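Local structure of oxidoreductase, 2OG-Fe oxygenase family protein, putative, expressed (Oryza sativa subsp. japonica, 5XOI) at residues A[170-175]-A[196-201]; A[166-171]-A[176-181]; A[46-51]-A[126-131]; A[62-67]-A[141-146]. The protein probably acts as an AlkB-family dioxygenase that depends on iron and 2-oxoglutarate, this chain being its oxygenase domain. One frame throughout, in Å; residues are numbered along the deposited sequence.

Contact 1. Residues A[170-175]-A[196-201]. With MN (manganese (II) ion), chain C.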
# COMPACT_ATOMS: atom_id res chain seq x y z
N ASP A 170 -11.76 7.16 11.06
CA ASP A 170 -10.99 7.92 12.03
C ASP A 170 -10.73 7.16 13.32
O ASP A 170 -9.95 7.65 14.15
CB ASP A 170 -11.72 9.22 12.37
CG ASP A 170 -11.86 10.13 11.18
OD1 ASP A 170 -10.87 10.34 10.46
OD2 ASP A 170 -12.98 10.62 10.95
N VAL A 171 -11.36 6.00 13.53
CA VAL A 171 -11.29 5.29 14.80
C VAL A 171 -11.17 3.79 14.55
O VAL A 171 -11.42 3.29 13.46
CB VAL A 171 -12.51 5.57 15.72
CG1 VAL A 171 -12.55 7.02 16.15
CG2 VAL A 171 -13.81 5.13 15.04
N ASN A 172 -10.81 3.08 15.62
CA ASN A 172 -10.67 1.62 15.59
C ASN A 172 -12.02 0.96 15.89
O ASN A 172 -12.22 0.30 16.91
CB ASN A 172 -9.59 1.20 16.58
CG ASN A 172 -9.39 -0.29 16.62
OD1 ASN A 172 -9.57 -0.99 15.62
ND2 ASN A 172 -9.00 -0.79 17.79
N ASP A 173 -12.94 1.13 14.95
CA ASP A 173 -14.29 0.57 15.08
C ASP A 173 -14.90 0.49 13.68
O ASP A 173 -15.20 1.53 13.08
CB ASP A 173 -15.15 1.44 16.00
CG ASP A 173 -16.51 0.80 16.33
OD1 ASP A 173 -16.95 -0.11 15.58
OD2 ASP A 173 -17.14 1.21 17.34
N VAL A 174 -15.11 -0.73 13.19
CA VAL A 174 -15.66 -0.94 11.85
C VAL A 174 -17.02 -0.28 11.68
O VAL A 174 -17.41 0.05 10.55
CB VAL A 174 -15.73 -2.45 11.54
CG1 VAL A 174 -16.82 -3.11 12.34
CG2 VAL A 174 -15.98 -2.68 10.06
N ASP A 175 -17.77 -0.09 12.77
CA ASP A 175 -19.07 0.56 12.65
C ASP A 175 -18.94 2.00 12.18
O ASP A 175 -19.93 2.57 11.70
CB ASP A 175 -19.82 0.55 13.98
CG ASP A 175 -20.35 -0.84 14.35
OD1 ASP A 175 -20.51 -1.70 13.46
OD2 ASP A 175 -20.60 -1.06 15.54
N LEU A 196 -3.21 9.64 9.11
CA LEU A 196 -3.34 8.75 10.26
C LEU A 196 -4.71 8.05 10.30
O LEU A 196 -5.17 7.67 11.37
CB LEU A 196 -3.09 9.53 11.55
CG LEU A 196 -1.60 9.84 11.76
CD1 LEU A 196 -1.37 10.55 13.10
CD2 LEU A 196 -0.79 8.56 11.68
N ILE A 197 -5.35 7.86 9.15
CA ILE A 197 -6.61 7.12 9.15
C ILE A 197 -6.36 5.71 9.67
O ILE A 197 -5.31 5.09 9.42
CB ILE A 197 -7.26 7.08 7.76
CG1 ILE A 197 -6.27 6.55 6.70
CG2 ILE A 197 -7.82 8.45 7.40
CD1 ILE A 197 -6.93 6.21 5.35
N PHE A 198 -7.33 5.19 10.41
CA PHE A 198 -7.39 3.76 10.65
C PHE A 198 -7.83 3.06 9.37
O PHE A 198 -8.72 3.54 8.66
CB PHE A 198 -8.37 3.45 11.78
CG PHE A 198 -7.82 3.70 13.17
CD1 PHE A 198 -7.87 4.98 13.72
CD2 PHE A 198 -7.28 2.67 13.92
CE1 PHE A 198 -7.37 5.23 14.99
CE2 PHE A 198 -6.77 2.91 15.21
CZ PHE A 198 -6.82 4.18 15.74
N HIS A 199 -7.22 1.92 9.06
CA HIS A 199 -7.53 1.29 7.78
C HIS A 199 -7.17 -0.19 7.84
O HIS A 199 -6.44 -0.64 8.74
CB HIS A 199 -6.79 1.97 6.61
CG HIS A 199 -5.30 1.98 6.78
ND1 HIS A 199 -4.66 2.90 7.58
CD2 HIS A 199 -4.35 1.14 6.32
CE1 HIS A 199 -3.36 2.64 7.58
NE2 HIS A 199 -3.15 1.57 6.83
N GLY A 200 -7.71 -0.94 6.90
CA GLY A 200 -7.41 -2.37 6.87
C GLY A 200 -8.12 -3.03 5.70
O GLY A 200 -8.75 -2.37 4.87
N VAL A 201 -8.01 -4.36 5.66
CA VAL A 201 -8.55 -5.15 4.56
C VAL A 201 -9.53 -6.14 5.18
O VAL A 201 -9.12 -7.03 5.94
CB VAL A 201 -7.46 -5.86 3.75
CG1 VAL A 201 -8.10 -6.82 2.74
CG2 VAL A 201 -6.61 -4.84 2.98
MN MN C . -1.37 0.26 6.93
O HOH W 1 -0.59 1.13 4.92

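Contact 2. Residues A[166-171]-A[176-181]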
# COMPACT_ATOMS: atom_id res chain seq x y z
N PHE A 166 -11.53 -2.55 1.27
CA PHE A 166 -10.61 -1.74 2.08
C PHE A 166 -11.44 -0.85 3.00
O PHE A 166 -12.31 -0.12 2.53
CB PHE A 166 -9.70 -0.91 1.17
CG PHE A 166 -8.67 -0.08 1.89
CD1 PHE A 166 -7.46 -0.63 2.31
CD2 PHE A 166 -8.88 1.28 2.10
CE1 PHE A 166 -6.50 0.13 2.95
CE2 PHE A 166 -7.91 2.06 2.74
CZ PHE A 166 -6.72 1.48 3.16
N LEU A 167 -11.17 -0.93 4.31
CA LEU A 167 -11.89 -0.13 5.29
C LEU A 167 -11.04 1.07 5.68
O LEU A 167 -9.81 0.96 5.78
CB LEU A 167 -12.20 -0.96 6.55
CG LEU A 167 -13.46 -1.83 6.62
CD1 LEU A 167 -13.83 -2.47 5.30
CD2 LEU A 167 -13.29 -2.88 7.70
N TYR A 168 -11.69 2.20 5.93
CA TYR A 168 -10.95 3.36 6.42
C TYR A 168 -11.86 4.27 7.25
O TYR A 168 -13.06 4.37 6.99
CB TYR A 168 -10.32 4.17 5.27
CG TYR A 168 -11.30 4.68 4.23
CD1 TYR A 168 -11.74 3.85 3.20
CD2 TYR A 168 -11.75 6.00 4.26
CE1 TYR A 168 -12.63 4.32 2.23
CE2 TYR A 168 -12.64 6.48 3.31
CZ TYR A 168 -13.08 5.64 2.30
OH TYR A 168 -13.97 6.13 1.36
N GLY A 169 -11.27 4.92 8.25
CA GLY A 169 -12.03 5.79 9.11
C GLY A 169 -11.14 6.44 10.14
O GLY A 169 -9.91 6.30 10.10
N ASP A 170 -11.76 7.16 11.06
CA ASP A 170 -10.99 7.92 12.03
C ASP A 170 -10.73 7.16 13.32
O ASP A 170 -9.95 7.65 14.15
CB ASP A 170 -11.72 9.22 12.37
CG ASP A 170 -11.86 10.13 11.18
OD1 ASP A 170 -10.87 10.34 10.46
OD2 ASP A 170 -12.98 10.62 10.95
N VAL A 171 -11.36 6.00 13.53
CA VAL A 171 -11.29 5.29 14.80
C VAL A 171 -11.17 3.79 14.55
O VAL A 171 -11.42 3.29 13.46
CB VAL A 171 -12.51 5.57 15.72
CG1 VAL A 171 -12.55 7.02 16.15
CG2 VAL A 171 -13.81 5.13 15.04
N LYS A 176 -17.76 2.60 12.31
CA LYS A 176 -17.52 3.96 11.88
C LYS A 176 -16.65 4.03 10.64
O LYS A 176 -16.21 5.12 10.25
CB LYS A 176 -16.89 4.77 13.01
CG LYS A 176 -17.76 4.90 14.24
CD LYS A 176 -18.97 5.74 13.93
CE LYS A 176 -19.86 5.87 15.15
NZ LYS A 176 -21.11 6.60 14.82
N ALA A 177 -16.39 2.89 10.00
CA ALA A 177 -15.49 2.84 8.86
C ALA A 177 -16.28 2.97 7.56
O ALA A 177 -17.44 2.56 7.48
CB ALA A 177 -14.69 1.54 8.85
N SER A 178 -15.64 3.55 6.56
CA SER A 178 -16.13 3.52 5.18
C SER A 178 -15.45 2.37 4.44
O SER A 178 -14.42 1.85 4.88
CB SER A 178 -15.83 4.84 4.47
OG SER A 178 -16.45 5.94 5.12
N LYS A 179 -16.03 1.98 3.30
CA LYS A 179 -15.50 0.89 2.48
C LYS A 179 -15.28 1.37 1.05
O LYS A 179 -16.13 2.05 0.48
CB LYS A 179 -16.44 -0.34 2.45
CG LYS A 179 -16.95 -0.82 3.81
CD LYS A 179 -18.09 -1.83 3.63
CE LYS A 179 -18.74 -2.20 4.96
NZ LYS A 179 -19.97 -3.03 4.78
N VAL A 180 -14.14 0.99 0.46
CA VAL A 180 -13.91 1.14 -0.97
C VAL A 180 -13.24 -0.13 -1.48
O VAL A 180 -12.43 -0.74 -0.79
CB VAL A 180 -13.04 2.38 -1.30
CG1 VAL A 180 -11.62 2.26 -0.72
CG2 VAL A 180 -13.00 2.62 -2.80
N ASP A 181 -13.60 -0.53 -2.70
CA ASP A 181 -12.92 -1.66 -3.32
C ASP A 181 -11.63 -1.20 -3.98
O ASP A 181 -11.62 -0.25 -4.78
CB ASP A 181 -13.81 -2.33 -4.36
CG ASP A 181 -14.94 -3.14 -3.75
OD1 ASP A 181 -14.97 -3.36 -2.52
OD2 ASP A 181 -15.80 -3.58 -4.53
O HOH W 2 -16.39 4.92 0.42
O HOH W 3 -14.62 7.33 11.09

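Contact 3. Residues A[46-51]-A[126-131]. With SIN (succinic acid), chain B.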
# COMPACT_ATOMS: atom_id res chain seq x y z
N GLY A 46 4.46 -12.91 12.85
CA GLY A 46 3.80 -13.37 14.06
C GLY A 46 2.81 -12.37 14.60
O GLY A 46 1.85 -12.75 15.29
N TYR A 47 2.98 -11.09 14.27
CA TYR A 47 2.17 -10.00 14.80
C TYR A 47 1.94 -8.96 13.71
O TYR A 47 2.89 -8.55 13.04
CB TYR A 47 2.87 -9.32 15.99
CG TYR A 47 2.36 -7.91 16.24
CD1 TYR A 47 1.06 -7.69 16.66
CD2 TYR A 47 3.18 -6.80 16.06
CE1 TYR A 47 0.57 -6.41 16.89
CE2 TYR A 47 2.71 -5.51 16.28
CZ TYR A 47 1.40 -5.33 16.70
OH TYR A 47 0.91 -4.07 16.93
N ARG A 48 0.69 -8.52 13.56
CA ARG A 48 0.37 -7.29 12.85
C ARG A 48 -0.63 -6.49 13.66
O ARG A 48 -1.58 -7.04 14.21
CB ARG A 48 -0.20 -7.55 11.44
CG ARG A 48 0.80 -8.15 10.43
CD ARG A 48 1.91 -7.16 10.02
NE ARG A 48 1.35 -5.96 9.42
CZ ARG A 48 1.32 -5.69 8.11
NH1 ARG A 48 1.87 -6.51 7.22
NH2 ARG A 48 0.75 -4.56 7.71
N ASP A 49 -0.40 -5.18 13.74
CA ASP A 49 -1.34 -4.29 14.40
C ASP A 49 -2.71 -4.42 13.76
O ASP A 49 -2.87 -4.18 12.55
CB ASP A 49 -0.85 -2.85 14.33
CG ASP A 49 -1.60 -1.90 15.26
OD1 ASP A 49 -2.48 -2.33 16.03
OD2 ASP A 49 -1.28 -0.70 15.22
N GLY A 50 -3.70 -4.83 14.56
CA GLY A 50 -5.05 -5.07 14.08
C GLY A 50 -5.37 -6.53 13.83
O GLY A 50 -6.54 -6.87 13.61
N GLY A 51 -4.38 -7.41 13.90
CA GLY A 51 -4.60 -8.80 13.57
C GLY A 51 -4.58 -9.03 12.07
O GLY A 51 -4.66 -8.11 11.26
N LEU A 126 6.33 -1.91 2.03
CA LEU A 126 5.79 -3.11 2.63
C LEU A 126 5.05 -3.87 1.53
O LEU A 126 4.08 -3.36 0.96
CB LEU A 126 4.86 -2.77 3.79
CG LEU A 126 4.87 -3.70 4.99
CD1 LEU A 126 3.99 -3.12 6.08
CD2 LEU A 126 4.38 -5.08 4.60
N VAL A 127 5.50 -5.09 1.25
CA VAL A 127 4.85 -5.97 0.27
C VAL A 127 4.04 -7.00 1.05
O VAL A 127 4.61 -7.86 1.73
CB VAL A 127 5.88 -6.65 -0.64
CG1 VAL A 127 5.17 -7.42 -1.77
CG2 VAL A 127 6.84 -5.61 -1.20
N ASN A 128 2.71 -6.92 0.94
CA ASN A 128 1.78 -7.83 1.60
C ASN A 128 1.20 -8.77 0.56
O ASN A 128 0.69 -8.32 -0.47
CB ASN A 128 0.62 -7.07 2.26
CG ASN A 128 1.07 -6.17 3.39
OD1 ASN A 128 1.53 -6.66 4.43
ND2 ASN A 128 0.93 -4.85 3.21
N PHE A 129 1.21 -10.08 0.83
CA PHE A 129 0.49 -11.01 -0.02
C PHE A 129 -0.61 -11.69 0.79
O PHE A 129 -0.34 -12.29 1.84
CB PHE A 129 1.39 -12.06 -0.65
CG PHE A 129 0.61 -12.98 -1.54
CD1 PHE A 129 0.04 -12.49 -2.70
CD2 PHE A 129 0.38 -14.29 -1.18
CE1 PHE A 129 -0.70 -13.30 -3.51
CE2 PHE A 129 -0.37 -15.11 -2.00
CZ PHE A 129 -0.92 -14.61 -3.16
N TYR A 130 -1.84 -11.59 0.29
CA TYR A 130 -3.03 -12.20 0.88
C TYR A 130 -3.49 -13.34 -0.01
O TYR A 130 -3.66 -13.13 -1.21
CB TYR A 130 -4.19 -11.18 0.96
CG TYR A 130 -3.93 -9.89 1.71
CD1 TYR A 130 -3.24 -8.85 1.11
CD2 TYR A 130 -4.41 -9.71 3.00
CE1 TYR A 130 -3.02 -7.65 1.79
CE2 TYR A 130 -4.20 -8.52 3.69
CZ TYR A 130 -3.51 -7.49 3.08
OH TYR A 130 -3.32 -6.32 3.77
N THR A 131 -3.71 -14.52 0.55
CA THR A 131 -4.46 -15.53 -0.20
C THR A 131 -5.95 -15.19 -0.10
O THR A 131 -6.34 -14.13 0.41
CB THR A 131 -4.13 -16.93 0.30
OG1 THR A 131 -4.34 -17.01 1.71
CG2 THR A 131 -2.68 -17.26 -0.01
C1 SIN B . -3.51 -3.21 2.00
O1 SIN B . -4.11 -2.59 1.10
O2 SIN B . -3.25 -4.43 1.83
C2 SIN B . -3.12 -2.50 3.29
C3 SIN B . -1.71 -2.88 3.77
C4 SIN B . -1.40 -2.06 5.01
O3 SIN B . -2.23 -1.20 5.38
O4 SIN B . -0.33 -2.25 5.67

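Contact 4. Residues A[62-67]-A[141-146]. With MN (manganese (II) ion), chain C.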
# COMPACT_ATOMS: atom_id res chain seq x y z
N LYS A 62 13.96 -0.16 3.77
CA LYS A 62 14.09 -0.43 5.19
C LYS A 62 13.14 -1.55 5.60
O LYS A 62 12.13 -1.82 4.96
CB LYS A 62 13.80 0.84 6.00
CG LYS A 62 15.03 1.68 6.30
CD LYS A 62 15.59 2.38 5.06
CE LYS A 62 17.00 2.95 5.30
NZ LYS A 62 18.10 1.96 5.15
N ASN A 63 13.47 -2.21 6.70
CA ASN A 63 12.65 -3.30 7.20
C ASN A 63 11.78 -2.84 8.36
O ASN A 63 12.26 -2.15 9.27
CB ASN A 63 13.52 -4.48 7.65
CG ASN A 63 12.70 -5.65 8.09
OD1 ASN A 63 11.99 -6.25 7.28
ND2 ASN A 63 12.79 -6.01 9.37
N TRP A 64 10.51 -3.24 8.34
CA TRP A 64 9.62 -3.09 9.49
C TRP A 64 9.54 -4.43 10.21
O TRP A 64 9.08 -5.42 9.63
CB TRP A 64 8.21 -2.63 9.08
CG TRP A 64 7.32 -2.37 10.28
CD1 TRP A 64 7.20 -1.21 10.98
CD2 TRP A 64 6.45 -3.32 10.95
NE1 TRP A 64 6.32 -1.35 12.02
CE2 TRP A 64 5.84 -2.64 12.02
CE3 TRP A 64 6.13 -4.66 10.73
CZ2 TRP A 64 4.93 -3.26 12.89
CZ3 TRP A 64 5.22 -5.28 11.58
CH2 TRP A 64 4.63 -4.58 12.65
N ASP A 65 9.98 -4.46 11.48
CA ASP A 65 10.07 -5.73 12.20
C ASP A 65 8.84 -5.93 13.08
O ASP A 65 8.55 -5.07 13.92
CB ASP A 65 11.30 -5.78 13.08
CG ASP A 65 11.33 -6.99 13.99
OD1 ASP A 65 10.91 -8.08 13.53
OD2 ASP A 65 11.75 -6.86 15.15
N PRO A 66 8.13 -7.06 12.96
CA PRO A 66 6.94 -7.25 13.81
C PRO A 66 7.27 -7.43 15.28
O PRO A 66 6.61 -6.84 16.14
CB PRO A 66 6.27 -8.50 13.22
N ASN A 67 8.30 -8.22 15.59
CA ASN A 67 8.62 -8.52 16.98
C ASN A 67 8.94 -7.26 17.77
O ASN A 67 8.51 -7.11 18.93
CB ASN A 67 9.78 -9.52 17.05
CG ASN A 67 10.07 -10.00 18.46
OD1 ASN A 67 9.27 -10.71 19.07
ND2 ASN A 67 11.24 -9.62 18.99
N ASP A 141 -0.96 3.72 10.33
CA ASP A 141 0.46 3.67 9.95
C ASP A 141 1.16 4.70 10.82
O ASP A 141 1.34 5.85 10.44
CB ASP A 141 0.65 3.96 8.47
CG ASP A 141 0.23 2.79 7.58
OD1 ASP A 141 -0.21 1.73 8.09
OD2 ASP A 141 0.35 2.94 6.35
N LYS A 142 1.56 4.28 12.02
CA LYS A 142 2.05 5.22 13.02
C LYS A 142 3.49 4.97 13.42
O LYS A 142 3.94 5.52 14.44
CB LYS A 142 1.14 5.17 14.24
CG LYS A 142 1.12 3.79 14.90
CD LYS A 142 0.09 3.70 16.02
CE LYS A 142 0.20 2.38 16.75
NZ LYS A 142 -0.40 2.47 18.12
N ASP A 143 4.24 4.16 12.67
CA ASP A 143 5.60 3.79 13.07
C ASP A 143 6.69 4.62 12.39
O ASP A 143 7.86 4.46 12.74
CB ASP A 143 5.85 2.30 12.78
CG ASP A 143 4.96 1.38 13.61
OD1 ASP A 143 4.48 1.82 14.68
OD2 ASP A 143 4.75 0.22 13.19
N GLU A 144 6.33 5.49 11.45
CA GLU A 144 7.30 6.41 10.85
C GLU A 144 7.70 7.50 11.85
O GLU A 144 7.06 7.70 12.88
CB GLU A 144 6.70 7.05 9.59
N THR A 145 8.79 8.21 11.54
CA THR A 145 9.30 9.22 12.47
C THR A 145 8.30 10.36 12.64
O THR A 145 7.47 10.63 11.77
CB THR A 145 10.66 9.76 12.01
OG1 THR A 145 10.53 10.55 10.82
CG2 THR A 145 11.63 8.63 11.75
N LYS A 146 8.37 11.03 13.80
CA LYS A 146 7.42 12.10 14.07
C LYS A 146 7.45 13.21 13.03
O LYS A 146 6.36 13.67 12.64
CB LYS A 146 7.67 12.67 15.48
CG LYS A 146 7.03 11.83 16.59
CD LYS A 146 7.10 12.54 17.94
CE LYS A 146 6.21 13.78 17.97
NZ LYS A 146 6.11 14.37 19.34
MN MN C . -1.37 0.26 6.93
O HOH W 1 -0.59 1.13 4.92

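Contact 1. Residues A[170-175]-A[196-201]
Phe198 lays its ring against the backbone of Val171 and Asn172 at the margin of the double-stranded beta-helix of this AlkB-family domain, where the loop leaving strand 163-169 meets the start of strand 198-205. With CG anti to the carbonyl carbon (chi1 -78°), the Phe198 ring offers one face to the loop: Asn172 N lies 3.8 Å above the ring plane, over its centre, with Val171 C nearer the rim of the same face. Asn172 CB touches Phe198 CE2 at 3.6 Å, while Asp170 O approaches Phe198 CD1 obliquely at 3.4 Å. An inverse gamma turn centred on Asn172 bends the loop; Arg10 holds the Asp170 carboxylate. With an alanine in place of Phe198, the loop would lose the ring face it rests on and would probably shift more freely. The next residue, His199, points away from the loop. Its CG sits between the backbone N and the carbonyl carbon (chi1 58°), directing the imidazole to the manganese ion shared with His139 and Asp141. Ile197 O accepts from His199 ND1 nearly in the ring plane, the N-H coming from above the carbonyl plane; this fixes the rotation that leaves His199 NE2 2.2 Å from the manganese.

Contact 2. Residues A[166-171]-A[176-181]
Lys176 opens its side of the beta hairpin by laying its CB 3.7 Å from Val171 CG2, the two side chains running side by side. Its carbonyl takes a hydrogen bond from a water that in turn accepts from Asp170 N, bridging the strands where direct pairing has ended. Ala177 comes next; its CB lies 4.2 Å from Leu167 CB, and its CA makes a CA-H...O contact with Tyr168 O. Ser178 forms a hydrogen-bonded antiparallel pair with Tyr168: Ser178 N to Tyr168 O is 2.7 Å, and Tyr168 N to Ser178 O is 2.9 Å. The Tyr168 ring, swung between its own backbone N and carbonyl carbon (chi1 58°), lies across the partner strand, and Ser178 CB makes a CH-pi contact over its face, 3.9 Å from the ring centroid. Lys179 faces Leu167 in a non-hydrogen-bonded pair, its CG 3.8 Å from Leu167 CD1, while its carbonyl accepts a hydrogen bond from a second water that also bonds Tyr168 OH. Val180 pairs with Phe166 through two more backbone bonds, and Val180 CG1 reaches both Tyr168 CE1 at 3.7 Å and Phe166 CD2 at 4.1 Å. The chemistry divides the hairpin by face: Phe166, Tyr168 and Val180 form an apolar group that packs on Met13 and Leu15 of strand 13-16, with Phe166 also close to His199, whereas Lys179 runs along Leu167 on the other face. Backbone bonds set the register, and waters satisfy the carbonyls of Lys176 and Lys179.

Contact 3. Residues A[46-51]-A[126-131]
Arg48 and Asn128 approach from opposite directions and meet through a single direct hydrogen bond, Arg48 NH1 to Asn128 OD1 at 2.8 Å. The oxygen comes to the guanidinium at its edge, near its plane, and the N-H points fairly straight at it (155°), although the guanidinium and amide planes are turned 38° apart. Bends at chi2 and chi3 fold the arginine chain so that both terminal nitrogens face strand 124-131 and the ligand. Asn128 ND2 donates to Asn225 OD1 on the neighbouring strand, so the amide is gripped at both ends and its orientation is fixed.

Van der Waals contact is slight: Leu126 CD1 lies obliquely to the guanidinium, 3.9 Å from Arg48 NH2. Leu55, Met57 and Leu136 also touch the arginine side chain.

Bonds to the bound succinate complete the polar set. Tyr130 OH donates to O2 of the succinate at 2.7 Å, meeting it near the ring plane, and Arg223 holds the same ligand. Arg48 NH2 reaches succinate O4 only weakly, at 3.3 Å, again from the guanidinium edge. Asn128 ND2 packs on succinate C3 at 3.3 Å. The carboxylate near Arg48 also places its O3 within coordinating distance of the manganese.

On the loop side, Arg48 begins a type II turn, closed by Gly51 N bonding to Arg48 O. Together these residues form the co-substrate pocket of a 2-oxoglutarate-dependent dioxygenase: Arg48, Asn128 and Tyr130 bind 2-oxoglutarate, and succinate, chemically the product of its oxidation but here probably taken up from the crystallisation liquor, occupies the pocket.

Contact 4. Residues A[62-67]-A[141-146]
Trp64 NE1 and Asp143 OD2 stand only 2.5 Å apart, unusually close for an indole N-H donating to a carboxylate; coordinate error may account for part of the shortness. The geometry is also uncommon in that the donor meets OD2 on its anti side, somewhat out of the carboxylate plane, and the bond is bent (141° at the hydrogen). Ring and carboxylate nevertheless lie almost parallel, 7° apart, so the acid meets the indole at its pyrrole edge. Trp64 CG lies anti to the backbone N (chi1 -176°), extending the ring from its short strand toward the loop.

A phenylalanine in place of Trp64 would keep an aromatic ring but would probably leave Asp143 OD2 without its N-H donor and the carboxylate freer to turn.

Two residues before Asp143, the same loop supplies Asp141, the carboxylate of the facial triad formed with His139 and His199. Asp141 OD1 binds the manganese at 2.2 Å, and Asp141 OD2 accepts from a metal-bound water. The contact therefore joins the short strand 63-65 to the loop that carries a metal ligand. Trp64 belongs to this strand, which pairs with strand 70-72; its ring meets Tyr71 edge-to-face and packs on Met57 and Cys59 of strand 55-59, while Asp143 lies in the loop between strand 134-139 and helix 146-150, with Thr145 at the helix N-cap.

Contacts 1 and 2 share Asp170 and Val171 and belong to the smaller sheet, where strand 163-169 lies between 198-205 and 178-182. Contact 2 is partly buried and rests on regular backbone pairing, whereas contact 1 is a surface contact of ring against loop backbone. Contacts 3 and 4, also partly buried, each depend on one direct side-chain hydrogen bond and have segments that alternate along the chain; Arg48 of one packs on Trp64 of the other. The metal region joins distant parts: His199 from contact 1 and Asp141 from contact 4 bind the same manganese, while contact 3 holds the succinate beside it. Contact 2 borders this site through Phe166.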